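Local coordinates for protein aminopeptidase C (Lactobacillus rhamnosus, PDB 4K7C) that probably acts as a cysteine aminopeptidase of the papain-like C1 family, removing residues from the N-terminal ends of peptides, at residues L172-D183 and M207-T218. Residues are numbered along the deposited sequence; the frame is centred on the assembly and turned at random.
Sequences LNGLLNLKLRKD and MLAEDYRILAYT
Helices 172-183 and 207-218 run antiparallel at 176°, their axes 11.1 Å apart, so that Leu172 lies beside Thr218 and Asp183 beside Met207. Between the ends, Lys179 enters the hole formed by Met207, Glu210, Asp211 and Ile214. Its chain bends about CB-CG (chi2 59°) and again about CD-CE, bringing the ammonium among three carboxylates. Lys179 NZ bridges to Glu210 OE1 at 2.9 Å, on the anti side, and to Asp211 OD1 at 3.0 Å, on the syn side, in both cases tilted well out of the carboxylate plane. Within its own helix Lys179 NZ meets the syn lone pair of Asp183 OD2 at 2.8 Å; a weak bond to Met207 O completes the grip. A methionine in place of Lys179 would probably leave these three buried or half-buried acids without their shared counter-charge. A water links Asp183 OD1 to Glu210 OE1, while Tyr112 of helix 96-117 bonds Asp211 OD2. The selenomethionine side chain of Met207 runs antiparallel alongside that of Asp183, SE 3.7 Å from Asp183 CB. At the other end the contact turns apolar: Leu172 CD1 packs 3.9 Å from Ile214 CG2 and 4.0 Å from Leu215 CD2. Thr218 OG1, turned back to bond Ile214 O, also touches Leu172 CD1. Such knobs-into-holes packing around a buried salt-bridge network joins the two arms of an antiparallel helical hairpin, here within a papain-like peptidase subunit.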
loop_
_atom_site.group_PDB
_atom_site.type_symbol
_atom_site.label_atom_id
_atom_site.label_comp_id
_atom_site.label_asym_id
_atom_site.label_seq_id
_atom_site.Cartn_x
_atom_site.Cartn_y
_atom_site.Cartn_z
ATOM N N LEU A 172 25.331 -9.987 -9.174
ATOM C CA LEU A 172 26.561 -9.797 -9.946
ATOM C C LEU A 172 27.776 -10.061 -9.043
ATOM O O LEU A 172 28.674 -10.756 -9.453
ATOM C CB LEU A 172 26.600 -8.402 -10.608
ATOM C CG LEU A 172 27.961 -7.931 -11.185
ATOM C CD1 LEU A 172 28.375 -8.910 -12.263
ATOM C CD2 LEU A 172 27.866 -6.513 -11.643
ATOM N N ASN A 173 27.829 -9.487 -7.842
ATOM C CA ASN A 173 28.988 -9.753 -6.982
ATOM C C ASN A 173 29.078 -11.242 -6.644
ATOM O O ASN A 173 30.190 -11.809 -6.647
ATOM C CB ASN A 173 28.967 -8.939 -5.694
ATOM C CG ASN A 173 29.276 -7.500 -5.972
ATOM O OD1 ASN A 173 30.237 -7.207 -6.680
ATOM N ND2 ASN A 173 28.455 -6.607 -5.496
ATOM N N GLY A 174 27.925 -11.880 -6.381
ATOM C CA GLY A 174 27.953 -13.326 -6.065
ATOM C C GLY A 174 28.546 -14.158 -7.187
ATOM O O GLY A 174 29.402 -15.025 -6.995
ATOM N N LEU A 175 28.111 -13.902 -8.419
ATOM C CA LEU A 175 28.562 -14.704 -9.579
ATOM C C LEU A 175 29.979 -14.330 -9.969
ATOM O O LEU A 175 30.785 -15.226 -10.211
ATOM C CB LEU A 175 27.638 -14.483 -10.814
ATOM C CG LEU A 175 27.993 -15.281 -12.073
ATOM C CD1 LEU A 175 27.915 -16.773 -11.774
ATOM C CD2 LEU A 175 27.066 -14.823 -13.234
ATOM N N LEU A 176 30.329 -13.057 -9.831
ATOM C CA LEU A 176 31.675 -12.676 -10.255
ATOM C C LEU A 176 32.700 -13.243 -9.228
ATOM O O LEU A 176 33.771 -13.727 -9.604
ATOM C CB LEU A 176 31.801 -11.174 -10.450
ATOM C CG LEU A 176 33.182 -10.649 -10.885
ATOM C CD1 LEU A 176 33.550 -11.311 -12.195
ATOM C CD2 LEU A 176 33.046 -9.158 -10.995
ATOM N N ASN A 177 32.337 -13.188 -7.959
ATOM C CA ASN A 177 33.222 -13.720 -6.913
ATOM C C ASN A 177 33.421 -15.205 -7.107
ATOM O O ASN A 177 34.530 -15.720 -6.944
ATOM C CB ASN A 177 32.666 -13.346 -5.527
ATOM C CG ASN A 177 32.938 -11.946 -5.167
ATOM O OD1 ASN A 177 33.728 -11.220 -5.818
ATOM N ND2 ASN A 177 32.287 -11.494 -4.129
ATOM N N LEU A 178 32.357 -15.895 -7.514
ATOM C CA LEU A 178 32.441 -17.342 -7.725
ATOM C C LEU A 178 33.406 -17.616 -8.865
ATOM O O LEU A 178 34.365 -18.417 -8.775
ATOM C CB LEU A 178 31.092 -17.876 -8.028
ATOM C CG LEU A 178 30.983 -19.243 -8.707
ATOM C CD1 LEU A 178 31.715 -20.334 -7.940
ATOM C CD2 LEU A 178 29.547 -19.658 -8.987
ATOM N N LYS A 179 33.209 -16.839 -9.930
ATOM C CA LYS A 179 34.070 -16.948 -11.143
ATOM C C LYS A 179 35.569 -16.702 -10.772
ATOM O O LYS A 179 36.476 -17.488 -11.163
ATOM C CB LYS A 179 33.598 -15.953 -12.224
ATOM C CG LYS A 179 34.458 -15.918 -13.483
ATOM C CD LYS A 179 34.565 -17.238 -14.198
ATOM C CE LYS A 179 34.998 -17.109 -15.656
ATOM N NZ LYS A 179 36.189 -16.330 -15.798
ATOM N N LEU A 180 35.842 -15.639 -10.037
ATOM C CA LEU A 180 37.194 -15.278 -9.692
ATOM C C LEU A 180 37.831 -16.312 -8.817
ATOM O O LEU A 180 38.992 -16.725 -9.066
ATOM C CB LEU A 180 37.288 -13.932 -9.040
ATOM C CG LEU A 180 36.846 -12.736 -9.843
ATOM C CD1 LEU A 180 36.818 -11.497 -8.973
ATOM C CD2 LEU A 180 37.730 -12.561 -11.111
ATOM N N ARG A 181 37.053 -16.841 -7.877
ATOM C CA ARG A 181 37.585 -17.946 -7.028
ATOM C C ARG A 181 37.915 -19.232 -7.791
ATOM O O ARG A 181 38.956 -19.887 -7.570
ATOM C CB ARG A 181 36.601 -18.202 -5.853
ATOM C CG ARG A 181 36.597 -17.160 -4.791
ATOM C CD ARG A 181 35.535 -17.495 -3.748
ATOM N NE ARG A 181 35.476 -16.453 -2.732
ATOM C CZ ARG A 181 34.406 -15.782 -2.327
ATOM N NH1 ARG A 181 33.190 -15.968 -2.859
ATOM N NH2 ARG A 181 34.574 -14.960 -1.306
ATOM N N LYS A 182 37.081 -19.618 -8.723
ATOM C CA LYS A 182 37.266 -20.754 -9.556
ATOM C C LYS A 182 38.529 -20.551 -10.374
ATOM O O LYS A 182 39.323 -21.468 -10.543
ATOM C CB LYS A 182 36.109 -20.928 -10.511
ATOM C CG LYS A 182 36.340 -22.031 -11.509
ATOM C CD LYS A 182 35.164 -22.224 -12.428
ATOM C CE LYS A 182 35.368 -23.507 -13.250
ATOM N NZ LYS A 182 36.202 -23.140 -14.360
ATOM N N ASP A 183 38.636 -19.371 -10.944
ATOM C CA ASP A 183 39.855 -19.025 -11.717
ATOM C C ASP A 183 41.137 -18.982 -10.841
ATOM O O ASP A 183 42.252 -19.311 -11.323
ATOM C CB ASP A 183 39.650 -17.703 -12.433
ATOM C CG ASP A 183 38.697 -17.786 -13.594
ATOM O OD1 ASP A 183 38.413 -18.903 -14.116
ATOM O OD2 ASP A 183 38.252 -16.678 -14.012
HETATM N N MSE A 207 40.114 -15.942 -19.230
HETATM C CA MSE A 207 39.333 -15.662 -17.964
HETATM C C MSE A 207 38.722 -14.276 -18.043
HETATM O O MSE A 207 37.513 -14.093 -17.783
HETATM C CB MSE A 207 40.184 -15.725 -16.726
HETATM C CG MSE A 207 40.665 -17.151 -16.516
HETATM SE SE MSE A 207 42.100 -17.097 -15.161
HETATM C CE MSE A 207 42.321 -19.017 -15.358
ATOM N N LEU A 208 39.510 -13.323 -18.475
ATOM C CA LEU A 208 39.079 -11.929 -18.639
ATOM C C LEU A 208 38.032 -11.782 -19.707
ATOM O O LEU A 208 37.121 -10.969 -19.519
ATOM C CB LEU A 208 40.238 -10.967 -18.852
ATOM C CG LEU A 208 41.115 -10.748 -17.608
ATOM C CD1 LEU A 208 42.313 -9.948 -17.957
ATOM C CD2 LEU A 208 40.401 -10.040 -16.516
ATOM N N ALA A 209 38.119 -12.541 -20.813
ATOM C CA ALA A 209 37.111 -12.485 -21.883
ATOM C C ALA A 209 35.747 -12.870 -21.308
ATOM O O ALA A 209 34.777 -12.274 -21.603
ATOM C CB ALA A 209 37.402 -13.386 -23.070
ATOM N N GLU A 210 35.731 -13.905 -20.508
ATOM C CA GLU A 210 34.513 -14.340 -19.811
ATOM C C GLU A 210 34.034 -13.290 -18.837
ATOM O O GLU A 210 32.841 -13.035 -18.821
ATOM C CB GLU A 210 34.815 -15.646 -19.077
ATOM C CG GLU A 210 35.133 -16.798 -20.017
ATOM C CD GLU A 210 35.904 -17.957 -19.399
ATOM O OE1 GLU A 210 36.514 -17.746 -18.311
ATOM O OE2 GLU A 210 35.821 -19.054 -19.970
ATOM N N ASP A 211 34.899 -12.738 -17.997
ATOM C CA ASP A 211 34.507 -11.671 -17.107
ATOM C C ASP A 211 33.917 -10.455 -17.846
ATOM O O ASP A 211 32.938 -9.845 -17.375
ATOM C CB ASP A 211 35.682 -11.230 -16.218
ATOM C CG ASP A 211 36.307 -12.390 -15.442
ATOM O OD1 ASP A 211 35.605 -13.434 -15.352
ATOM O OD2 ASP A 211 37.517 -12.234 -14.970
ATOM N N TYR A 212 34.542 -10.089 -18.972
ATOM C CA TYR A 212 34.053 -9.023 -19.802
ATOM C C TYR A 212 32.588 -9.268 -20.199
ATOM O O TYR A 212 31.727 -8.355 -20.102
ATOM C CB TYR A 212 35.000 -8.769 -21.033
ATOM C CG TYR A 212 34.584 -7.552 -21.833
ATOM C CD1 TYR A 212 35.032 -6.312 -21.509
ATOM C CD2 TYR A 212 33.615 -7.634 -22.825
ATOM C CE1 TYR A 212 34.602 -5.181 -22.150
ATOM C CE2 TYR A 212 33.195 -6.481 -23.508
ATOM C CZ TYR A 212 33.709 -5.274 -23.150
ATOM O OH TYR A 212 33.273 -4.150 -23.796
ATOM N N ARG A 213 32.290 -10.464 -20.642
ATOM C CA ARG A 213 30.961 -10.855 -21.044
ATOM C C ARG A 213 29.916 -10.831 -19.894
ATOM O O ARG A 213 28.800 -10.381 -20.090
ATOM C CB ARG A 213 31.023 -12.177 -21.736
ATOM C CG ARG A 213 29.649 -12.721 -22.050
ATOM C CD ARG A 213 29.712 -13.847 -23.030
ATOM N NE ARG A 213 30.313 -15.063 -22.562
ATOM C CZ ARG A 213 31.547 -15.455 -22.962
ATOM N NH1 ARG A 213 32.028 -16.635 -22.599
ATOM N NH2 ARG A 213 32.330 -14.622 -23.702
ATOM N N ILE A 214 30.314 -11.279 -18.709
ATOM C CA ILE A 214 29.446 -11.172 -17.499
ATOM C C ILE A 214 29.087 -9.731 -17.187
ATOM O O ILE A 214 27.946 -9.390 -16.945
ATOM C CB ILE A 214 30.163 -11.832 -16.266
ATOM C CG1 ILE A 214 30.276 -13.332 -16.500
ATOM C CG2 ILE A 214 29.459 -11.430 -14.970
ATOM C CD1 ILE A 214 31.224 -14.049 -15.546
ATOM N N LEU A 215 30.064 -8.831 -17.306
ATOM C CA LEU A 215 29.788 -7.412 -17.105
ATOM C C LEU A 215 29.021 -6.726 -18.231
ATOM O O LEU A 215 28.200 -5.900 -17.992
ATOM C CB LEU A 215 31.105 -6.717 -16.809
ATOM C CG LEU A 215 31.754 -7.204 -15.558
ATOM C CD1 LEU A 215 33.186 -6.705 -15.479
ATOM C CD2 LEU A 215 31.069 -6.744 -14.271
ATOM N N ALA A 216 29.270 -7.120 -19.489
ATOM C CA ALA A 216 28.538 -6.549 -20.619
ATOM C C ALA A 216 27.087 -6.979 -20.509
ATOM O O ALA A 216 26.128 -6.163 -20.672
ATOM C CB ALA A 216 29.183 -7.024 -21.900
ATOM N N TYR A 217 26.881 -8.238 -20.157
ATOM C CA TYR A 217 25.480 -8.709 -20.011
ATOM C C TYR A 217 24.752 -8.013 -18.835
ATOM O O TYR A 217 23.555 -7.707 -18.933
ATOM C CB TYR A 217 25.415 -10.186 -19.767
ATOM C CG TYR A 217 25.548 -11.061 -20.989
ATOM C CD1 TYR A 217 26.027 -10.563 -22.210
ATOM C CD2 TYR A 217 25.326 -12.412 -20.896
ATOM C CE1 TYR A 217 26.203 -11.387 -23.342
ATOM C CE2 TYR A 217 25.466 -13.232 -22.017
ATOM C CZ TYR A 217 25.936 -12.733 -23.219
ATOM O OH TYR A 217 26.037 -13.596 -24.277
ATOM N N THR A 218 25.436 -7.854 -17.719
ATOM C CA THR A 218 24.834 -7.223 -16.521
ATOM C C THR A 218 24.666 -5.735 -16.575
ATOM O O THR A 218 23.709 -5.208 -16.038
ATOM C CB THR A 218 25.539 -7.635 -15.222
ATOM O OG1 THR A 218 26.960 -7.462 -15.272
ATOM C CG2 THR A 218 25.197 -9.090 -14.932
HETATM O O HOH W 1 37.349 -19.548 -16.376
#